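Local coordinates for protein putative epimerase (Burkholderia cenocepacia, PDB 4LW8) that probably acts as an NAD(P)-dependent sugar epimerase or dehydratase in the biosynthesis of the lipopolysaccharide O-antigen, at residues Asp226-Lys236 against Leu303-Trp314. Sequence-based numbering, arbitrary orientation.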
# COMPACT_ATOMS: atom_id res chain seq x y z
N ASP A 226 27.27 -6.09 1.44
CA ASP A 226 28.05 -5.34 0.47
C ASP A 226 27.18 -5.14 -0.77
O ASP A 226 26.59 -6.09 -1.28
CB ASP A 226 29.33 -6.12 0.15
CG ASP A 226 30.33 -5.31 -0.63
OD1 ASP A 226 29.99 -4.81 -1.73
OD2 ASP A 226 31.48 -5.19 -0.15
N VAL A 227 27.09 -3.90 -1.26
CA VAL A 227 26.33 -3.59 -2.48
C VAL A 227 26.75 -4.49 -3.67
O VAL A 227 25.92 -4.85 -4.51
CB VAL A 227 26.47 -2.09 -2.86
CG1 VAL A 227 27.93 -1.73 -3.20
CG2 VAL A 227 25.54 -1.72 -4.00
N ARG A 228 28.02 -4.89 -3.72
CA ARG A 228 28.48 -5.75 -4.80
C ARG A 228 27.83 -7.14 -4.71
O ARG A 228 27.45 -7.71 -5.73
CB ARG A 228 30.00 -5.87 -4.78
CG ARG A 228 30.71 -4.59 -5.15
CD ARG A 228 32.19 -4.63 -4.84
NE ARG A 228 32.42 -4.78 -3.40
CZ ARG A 228 33.63 -4.85 -2.86
NH1 ARG A 228 34.71 -4.79 -3.64
NH2 ARG A 228 33.77 -4.99 -1.55
N ASP A 229 27.66 -7.66 -3.49
CA ASP A 229 26.95 -8.92 -3.28
C ASP A 229 25.47 -8.79 -3.63
O ASP A 229 24.87 -9.71 -4.19
CB ASP A 229 27.05 -9.40 -1.82
CG ASP A 229 28.47 -9.73 -1.39
OD1 ASP A 229 29.37 -9.84 -2.25
OD2 ASP A 229 28.68 -9.93 -0.18
N VAL A 230 24.88 -7.66 -3.27
CA VAL A 230 23.45 -7.46 -3.50
C VAL A 230 23.16 -7.43 -5.00
O VAL A 230 22.24 -8.09 -5.49
CB VAL A 230 22.95 -6.16 -2.82
CG1 VAL A 230 21.55 -5.77 -3.32
CG2 VAL A 230 22.98 -6.30 -1.27
N THR A 231 23.96 -6.69 -5.76
CA THR A 231 23.72 -6.60 -7.19
C THR A 231 24.06 -7.93 -7.89
O THR A 231 23.44 -8.26 -8.90
CB THR A 231 24.47 -5.40 -7.79
OG1 THR A 231 25.86 -5.49 -7.47
CG2 THR A 231 23.91 -4.09 -7.22
N ALA A 232 25.02 -8.69 -7.36
CA ALA A 232 25.28 -10.03 -7.90
C ALA A 232 24.04 -10.91 -7.74
O ALA A 232 23.70 -11.68 -8.64
CB ALA A 232 26.50 -10.67 -7.23
N ALA A 233 23.37 -10.80 -6.60
CA ALA A 233 22.11 -11.52 -6.36
C ALA A 233 21.00 -11.05 -7.30
O ALA A 233 20.24 -11.85 -7.83
CB ALA A 233 21.68 -11.33 -4.90
N TYR A 234 20.91 -9.73 -7.50
CA TYR A 234 19.95 -9.16 -8.43
C TYR A 234 20.14 -9.76 -9.83
O TYR A 234 19.17 -10.14 -10.50
CB TYR A 234 20.09 -7.63 -8.49
CG TYR A 234 19.50 -6.85 -7.30
CD1 TYR A 234 19.03 -7.51 -6.17
CD2 TYR A 234 19.40 -5.46 -7.34
CE1 TYR A 234 18.48 -6.81 -5.10
CE2 TYR A 234 18.86 -4.74 -6.27
CZ TYR A 234 18.40 -5.43 -5.14
OH TYR A 234 17.86 -4.74 -4.07
N LEU A 235 21.39 -9.87 -10.27
CA LEU A 235 21.67 -10.44 -11.58
C LEU A 235 21.21 -11.90 -11.65
O LEU A 235 20.63 -12.32 -12.65
CB LEU A 235 23.16 -10.33 -11.92
CG LEU A 235 23.56 -11.04 -13.22
CD1 LEU A 235 22.88 -10.43 -14.43
CD2 LEU A 235 25.08 -11.07 -13.39
N LYS A 236 21.47 -12.66 -10.59
CA LYS A 236 21.04 -14.05 -10.53
C LYS A 236 19.52 -14.17 -10.61
O LYS A 236 18.99 -15.08 -11.25
CB LYS A 236 21.56 -14.73 -9.26
CG LYS A 236 23.03 -15.12 -9.34
CD LYS A 236 23.21 -16.27 -10.33
CE LYS A 236 24.64 -16.78 -10.39
NZ LYS A 236 25.54 -15.81 -11.06
N LEU A 303 25.83 -18.14 -3.00
CA LEU A 303 26.51 -16.95 -3.47
C LEU A 303 27.51 -16.56 -2.40
O LEU A 303 27.18 -16.57 -1.22
CB LEU A 303 25.53 -15.82 -3.75
CG LEU A 303 24.66 -16.02 -5.01
CD1 LEU A 303 23.51 -15.04 -5.07
CD2 LEU A 303 25.51 -15.96 -6.27
N PRO A 304 28.73 -16.18 -2.81
CA PRO A 304 29.77 -15.76 -1.87
C PRO A 304 29.31 -14.53 -1.11
O PRO A 304 28.68 -13.65 -1.70
CB PRO A 304 30.98 -15.48 -2.77
CG PRO A 304 30.40 -15.21 -4.12
CD PRO A 304 29.19 -16.11 -4.21
N VAL A 305 29.61 -14.48 0.18
CA VAL A 305 29.32 -13.31 1.01
C VAL A 305 30.59 -12.60 1.43
O VAL A 305 31.41 -13.15 2.15
CB VAL A 305 28.53 -13.68 2.28
CG1 VAL A 305 28.31 -12.43 3.17
CG2 VAL A 305 27.21 -14.33 1.92
N THR A 306 30.74 -11.37 0.96
CA THR A 306 31.91 -10.57 1.29
C THR A 306 31.82 -10.21 2.77
O THR A 306 30.79 -9.71 3.22
CB THR A 306 31.95 -9.28 0.44
OG1 THR A 306 31.82 -9.61 -0.94
CG2 THR A 306 33.23 -8.47 0.68
N PRO A 307 32.89 -10.47 3.53
CA PRO A 307 32.93 -10.13 4.96
C PRO A 307 32.74 -8.64 5.16
O PRO A 307 33.33 -7.87 4.40
CB PRO A 307 34.33 -10.58 5.41
CG PRO A 307 34.75 -11.59 4.40
CD PRO A 307 34.12 -11.15 3.10
N LEU A 308 31.97 -8.22 6.15
CA LEU A 308 31.72 -6.80 6.35
C LEU A 308 33.03 -6.03 6.60
O LEU A 308 33.17 -4.89 6.15
CB LEU A 308 30.74 -6.57 7.51
CG LEU A 308 30.23 -5.14 7.75
CD1 LEU A 308 29.52 -4.58 6.53
CD2 LEU A 308 29.30 -5.09 8.94
N ASP A 309 33.99 -6.63 7.28
CA ASP A 309 35.22 -5.88 7.56
C ASP A 309 35.98 -5.59 6.25
O ASP A 309 36.65 -4.56 6.13
CB ASP A 309 36.11 -6.62 8.57
CG ASP A 309 36.84 -7.78 7.96
OD1 ASP A 309 38.03 -7.62 7.63
OD2 ASP A 309 36.23 -8.86 7.83
N GLU A 310 35.88 -6.49 5.27
CA GLU A 310 36.42 -6.21 3.94
C GLU A 310 35.66 -5.04 3.28
O GLU A 310 36.26 -4.12 2.74
CB GLU A 310 36.33 -7.45 3.05
CG GLU A 310 36.90 -7.26 1.66
CD GLU A 310 36.88 -8.54 0.83
OE1 GLU A 310 37.02 -9.64 1.41
OE2 GLU A 310 36.73 -8.44 -0.41
N THR A 311 34.34 -5.08 3.35
CA THR A 311 33.50 -3.99 2.86
C THR A 311 33.90 -2.66 3.48
O THR A 311 34.05 -1.65 2.79
CB THR A 311 32.02 -4.24 3.16
OG1 THR A 311 31.61 -5.49 2.59
CG2 THR A 311 31.14 -3.10 2.62
N LEU A 312 34.08 -2.65 4.80
CA LEU A 312 34.39 -1.43 5.51
C LEU A 312 35.79 -0.92 5.15
O LEU A 312 36.00 0.28 5.03
CB LEU A 312 34.26 -1.63 7.02
CG LEU A 312 32.83 -1.83 7.56
CD1 LEU A 312 32.84 -2.32 9.01
CD2 LEU A 312 32.03 -0.54 7.44
N ARG A 313 36.74 -1.83 4.97
CA ARG A 313 38.11 -1.43 4.62
C ARG A 313 38.11 -0.82 3.22
O ARG A 313 38.77 0.18 2.96
CB ARG A 313 39.07 -2.62 4.68
CG ARG A 313 40.54 -2.20 4.54
CD ARG A 313 41.50 -3.37 4.67
NE ARG A 313 41.56 -3.92 6.02
CZ ARG A 313 42.29 -3.41 7.02
NH1 ARG A 313 43.02 -2.32 6.82
NH2 ARG A 313 42.28 -3.99 8.21
N TRP A 314 37.35 -1.46 2.34
CA TRP A 314 37.13 -0.98 0.98
C TRP A 314 36.66 0.48 1.00
O TRP A 314 37.22 1.32 0.30
CB TRP A 314 36.11 -1.88 0.30
CG TRP A 314 35.64 -1.47 -1.07
CD1 TRP A 314 36.41 -1.09 -2.13
CD2 TRP A 314 34.29 -1.47 -1.54
NE1 TRP A 314 35.62 -0.83 -3.22
CE2 TRP A 314 34.31 -1.06 -2.89
CE3 TRP A 314 33.06 -1.77 -0.95
CZ2 TRP A 314 33.15 -0.93 -3.65
CZ3 TRP A 314 31.90 -1.65 -1.71
CH2 TRP A 314 31.96 -1.23 -3.04
O HOH W 1 36.79 -5.49 -1.13
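The extended residues L303-T306 run back along helix 227-240, with L303 beside A233, V305 beside D229 and, past the start of helix 308-321, T311 opposite D226, whose CA atoms lie 6.1 Å apart. D229 receives the loop with both carboxylate oxygens: T306 N donates to OD2 (2.8 Å) and T306 OG1 to OD1, each on the syn side and somewhat out of the carboxylate plane. With CG of D229 anti to its carbonyl carbon (chi1 -64°), the acid reaches across so that one residue, T306, meets both oxygens, just before P307, the N-cap of helix 308-321.

D226, N-cap of its own helix, carries the second polar centre. Its OD1 accepts the capping bond from R228 N. R228 also grips D226 side-on in a salt bridge, NE to OD1 and NH2 to OD2 (2.7 Å). T311 OG1 donates to D226 OD2 at 2.8 Å, from the opposite face of the carboxylate to R228 NH2. Four bonds thus fix this buried acid, and its pairing with arginine probably favours the charged form.

The bend at chi3 (-63°) lays the R228 guanidinium flat over W314. The planes are 13° apart and R228 CZ stands 3.6 Å from the centroid of the W314 six-membered ring, a cation-pi stack; the two guanidinium bonds to D226 fix its rotation. V227 CG1 meets the edge of W314 at CH2, 4.1 Å away. A water accepts from R228 NH2 and donates to E310 OE2. Farther along, L303 rests CD1 on A233 and CD2 on K236 CG (4.0 Å).

D226-V230 (DVRDV) end the RDFxxVxDV pattern typical of extended short-chain dehydrogenases/reductases, where strand 221-226 enters helix 227-240; its two aspartates and arginine join this Rossmann-type fold to the C-terminal helix, which also packs on helix 257-268.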